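Local coordinates for protein nicotinate-nucleotide pyrophosphorylase (Francisella tularensis subsp. tularensis, PDB 3TQV) that probably converts quinolinate and phosphoribosyl pyrophosphate into nicotinate ribonucleotide, carbon dioxide and diphosphate, a step in NAD biosynthesis, at residues G147-Q152 against H164-F169. Numbering follows the deposited sequence.
Sequences GFRLAQ and HRIGLF. With PO4 (phosphate ion), chain F.
The guanidinium of Arg-149 has the carbonyl O of Ile-166 lying oblique to its plane; NE comes within 3.0 Å of that oxygen, but the angle is too poor for a hydrogen bond. The guanidinium of Arg-165 receives the phosphate ion at its edge and has the backbone C of Gly-167 over one face, offset toward the rim. Two nearly straight bonds hold the anion: Arg-165 NE to O3 of the phosphate, 2.7 Å at 178°, and Arg-165 NH2 to its O4, 3.0 Å at 171°. O3 also lies in the ring plane of His-164 at its edge. Arg-142 N is a further donor to the ion, which probably came from the crystallisation liquor. Arg-165 is a predicted substrate-binding residue of the C-terminal, barrel-type domain of this phosphoribosyltransferase; here the start of helix 149-159 packs against the loop leading into strand 171-174. The chain of Arg-149 is bent at chi2 (78°) and again at chi3, which carries CD and NE past the Ile-166 carbonyl, while NH1 bonds to Arg-142 O. Ile-166 CG2 meets Leu-150 CD2 at 3.9 Å, the side chains crossing nearly at right angles, and Arg-149 CG at 4.0 Å. Asp-170 receives the backbone N-H groups of Ile-166 and Gly-167, and Glu-29 of the second subunit the backbone N-H groups of Gly-147 and Arg-149.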
ATOM      1  N   GLY B 147      -0.664   6.307   7.078  1.00  4.38           N
ATOM      2  CA  GLY B 147      -0.744   5.595   8.337  1.00  5.65           C
ATOM      3  C   GLY B 147       0.412   4.639   8.528  1.00  4.38           C
ATOM      4  O   GLY B 147       0.556   4.028   9.582  1.00  9.01           O
ATOM      5  N   PHE B 148       1.221   4.499   7.489  1.00 10.69           N
ATOM      6  CA  PHE B 148       2.311   3.535   7.456  1.00 13.22           C
ATOM      7  C   PHE B 148       3.616   4.254   7.209  1.00 12.70           C
ATOM      8  O   PHE B 148       4.516   3.693   6.585  1.00 13.45           O
ATOM      9  CB  PHE B 148       2.101   2.516   6.333  1.00 10.09           C
ATOM     10  CG  PHE B 148       1.079   1.473   6.648  1.00 10.47           C
ATOM     11  CD1 PHE B 148       1.474   0.219   7.096  1.00 13.17           C
ATOM     12  CD2 PHE B 148      -0.276   1.747   6.496  1.00  7.12           C
ATOM     13  CE1 PHE B 148       0.543  -0.758   7.417  1.00 10.06           C
ATOM     14  CE2 PHE B 148      -1.235   0.781   6.791  1.00  8.60           C
ATOM     15  CZ  PHE B 148      -0.823  -0.494   7.256  1.00 10.07           C
ATOM     16  N   ARG B 149       3.707   5.493   7.684  1.00 11.62           N
ATOM     17  CA  ARG B 149       4.928   6.272   7.526  1.00 13.30           C
ATOM     18  C   ARG B 149       6.102   5.575   8.199  1.00 16.52           C
ATOM     19  O   ARG B 149       7.090   5.233   7.552  1.00 18.57           O
ATOM     20  CB  ARG B 149       4.750   7.673   8.109  1.00 14.44           C
ATOM     21  CG  ARG B 149       6.051   8.382   8.412  1.00 23.30           C
ATOM     22  CD  ARG B 149       6.737   8.956   7.187  1.00 20.67           C
ATOM     23  NE  ARG B 149       5.968  10.074   6.649  1.00 20.28           N
ATOM     24  CZ  ARG B 149       5.479  10.080   5.421  1.00 15.26           C
ATOM     25  NH1 ARG B 149       5.708   9.041   4.632  1.00 20.70           N
ATOM     26  NH2 ARG B 149       4.776  11.107   4.981  1.00 10.74           N
ATOM     27  N   LEU B 150       5.978   5.352   9.504  1.00 14.76           N
ATOM     28  CA  LEU B 150       7.046   4.726  10.263  1.00 20.40           C
ATOM     29  C   LEU B 150       7.235   3.250   9.879  1.00 19.80           C
ATOM     30  O   LEU B 150       8.361   2.765   9.734  1.00 18.27           O
ATOM     31  CB  LEU B 150       6.795   4.897  11.766  1.00 18.39           C
ATOM     32  CG  LEU B 150       7.019   6.327  12.279  1.00 21.78           C
ATOM     33  CD1 LEU B 150       6.631   6.437  13.746  1.00 20.12           C
ATOM     34  CD2 LEU B 150       8.467   6.795  12.071  1.00 20.72           C
ATOM     35  N   ALA B 151       6.118   2.554   9.697  1.00 18.04           N
ATOM     36  CA  ALA B 151       6.141   1.153   9.288  1.00 17.38           C
ATOM     37  C   ALA B 151       6.965   0.959   8.022  1.00 18.55           C
ATOM     38  O   ALA B 151       7.762   0.022   7.941  1.00 23.91           O
ATOM     39  CB  ALA B 151       4.706   0.624   9.093  1.00 12.52           C
ATOM     40  N   GLN B 152       6.784   1.846   7.038  1.00 17.26           N
ATOM     41  CA  GLN B 152       7.566   1.781   5.799  1.00 13.71           C
ATOM     42  C   GLN B 152       9.032   2.284   5.919  1.00 18.74           C
ATOM     43  O   GLN B 152       9.922   1.796   5.236  1.00 23.30           O
ATOM     44  CB  GLN B 152       6.824   2.477   4.650  1.00 11.16           C
ATOM     45  CG  GLN B 152       5.546   1.747   4.237  1.00 15.29           C
ATOM     46  CD  GLN B 152       5.172   1.966   2.768  1.00 12.72           C
ATOM     47  OE1 GLN B 152       5.411   1.100   1.908  1.00 17.89           O
ATOM     48  NE2 GLN B 152       4.586   3.125   2.477  1.00 12.48           N
ATOM     49  N   HIS B 164      15.605   9.122   4.660  1.00 30.81           N
ATOM     50  CA  HIS B 164      15.461  10.560   4.467  1.00 26.95           C
ATOM     51  C   HIS B 164      14.554  11.037   5.600  1.00 29.32           C
ATOM     52  O   HIS B 164      14.101  10.231   6.401  1.00 29.50           O
ATOM     53  CB  HIS B 164      14.812  10.816   3.117  1.00 26.07           C
ATOM     54  CG  HIS B 164      14.742  12.258   2.731  1.00 25.76           C
ATOM     55  ND1 HIS B 164      15.846  12.976   2.336  1.00 28.74           N
ATOM     56  CD2 HIS B 164      13.693  13.104   2.644  1.00 21.29           C
ATOM     57  CE1 HIS B 164      15.484  14.209   2.038  1.00 23.82           C
ATOM     58  NE2 HIS B 164      14.181  14.311   2.210  1.00 20.38           N
ATOM     59  N   ARG B 165      14.283  12.331   5.681  1.00 20.23           N
ATOM     60  CA  ARG B 165      13.563  12.842   6.844  1.00 17.69           C
ATOM     61  C   ARG B 165      12.257  12.076   7.087  1.00 22.86           C
ATOM     62  O   ARG B 165      11.602  11.645   6.145  1.00 20.55           O
ATOM     63  CB  ARG B 165      13.297  14.337   6.699  1.00 17.19           C
ATOM     64  CG  ARG B 165      12.578  14.699   5.424  1.00 17.34           C
ATOM     65  CD  ARG B 165      12.137  16.148   5.408  1.00 17.47           C
ATOM     66  NE  ARG B 165      11.198  16.403   4.317  1.00 13.09           N
ATOM     67  CZ  ARG B 165      10.548  17.549   4.119  1.00  7.89           C
ATOM     68  NH1 ARG B 165      10.721  18.582   4.941  1.00  7.18           N
ATOM     69  NH2 ARG B 165       9.719  17.651   3.083  1.00  7.83           N
ATOM     70  N   ILE B 166      11.874  11.895   8.345  1.00 24.98           N
ATOM     71  CA  ILE B 166      10.596  11.254   8.630  1.00 21.29           C
ATOM     72  C   ILE B 166       9.394  12.070   8.146  1.00 22.48           C
ATOM     73  O   ILE B 166       8.421  11.498   7.650  1.00 18.90           O
ATOM     74  CB  ILE B 166      10.406  10.941  10.135  1.00 30.29           C
ATOM     75  CG1 ILE B 166      11.609  10.168  10.673  1.00 25.48           C
ATOM     76  CG2 ILE B 166       9.078  10.196  10.368  1.00 25.86           C
ATOM     77  CD1 ILE B 166      12.052   9.016   9.769  1.00 30.39           C
ATOM     78  N   GLY B 167       9.447  13.393   8.289  1.00 23.53           N
ATOM     79  CA  GLY B 167       8.290  14.211   7.966  1.00 17.88           C
ATOM     80  C   GLY B 167       8.507  15.688   7.707  1.00 16.74           C
ATOM     81  O   GLY B 167       9.512  16.081   7.107  1.00 15.07           O
ATOM     82  N   LEU B 168       7.554  16.514   8.138  1.00 22.08           N
ATOM     83  CA  LEU B 168       7.671  17.956   7.928  1.00 22.00           C
ATOM     84  C   LEU B 168       8.315  18.664   9.130  1.00 26.46           C
ATOM     85  O   LEU B 168       8.588  19.866   9.088  1.00 27.38           O
ATOM     86  CB  LEU B 168       6.306  18.573   7.590  1.00 21.93           C
ATOM     87  CG  LEU B 168       5.608  18.092   6.304  1.00 23.44           C
ATOM     88  CD1 LEU B 168       4.111  18.415   6.309  1.00 18.62           C
ATOM     89  CD2 LEU B 168       6.275  18.624   5.027  1.00 16.87           C
ATOM     90  N   PHE B 169       8.586  17.902  10.186  1.00 26.31           N
ATOM     91  CA  PHE B 169       9.039  18.475  11.451  1.00 24.38           C
ATOM     92  C   PHE B 169      10.529  18.250  11.770  1.00 25.61           C
ATOM     93  O   PHE B 169      11.186  19.132  12.313  1.00 32.97           O
ATOM     94  CB  PHE B 169       8.179  17.929  12.588  1.00 21.61           C
ATOM     95  CG  PHE B 169       8.169  16.439  12.659  1.00 26.37           C
ATOM     96  CD1 PHE B 169       9.177  15.760  13.325  1.00 23.50           C
ATOM     97  CD2 PHE B 169       7.169  15.714  12.037  1.00 20.35           C
ATOM     98  CE1 PHE B 169       9.181  14.390  13.377  1.00 27.11           C
ATOM     99  CE2 PHE B 169       7.154  14.339  12.085  1.00 24.37           C
ATOM    100  CZ  PHE B 169       8.161  13.671  12.756  1.00 28.70           C
TER
HETATM  101  P   PO4 F 289      10.250  14.446   1.135  1.00 30.00           P
HETATM  102  O1  PO4 F 289      11.375  14.703   0.179  1.00 30.00           O
HETATM  103  O2  PO4 F 289       9.581  13.137   0.818  1.00 30.00           O
HETATM  104  O3  PO4 F 289      10.786  14.420   2.534  1.00 30.00           O
HETATM  105  O4  PO4 F 289       9.256  15.563   1.031  1.00 30.00           O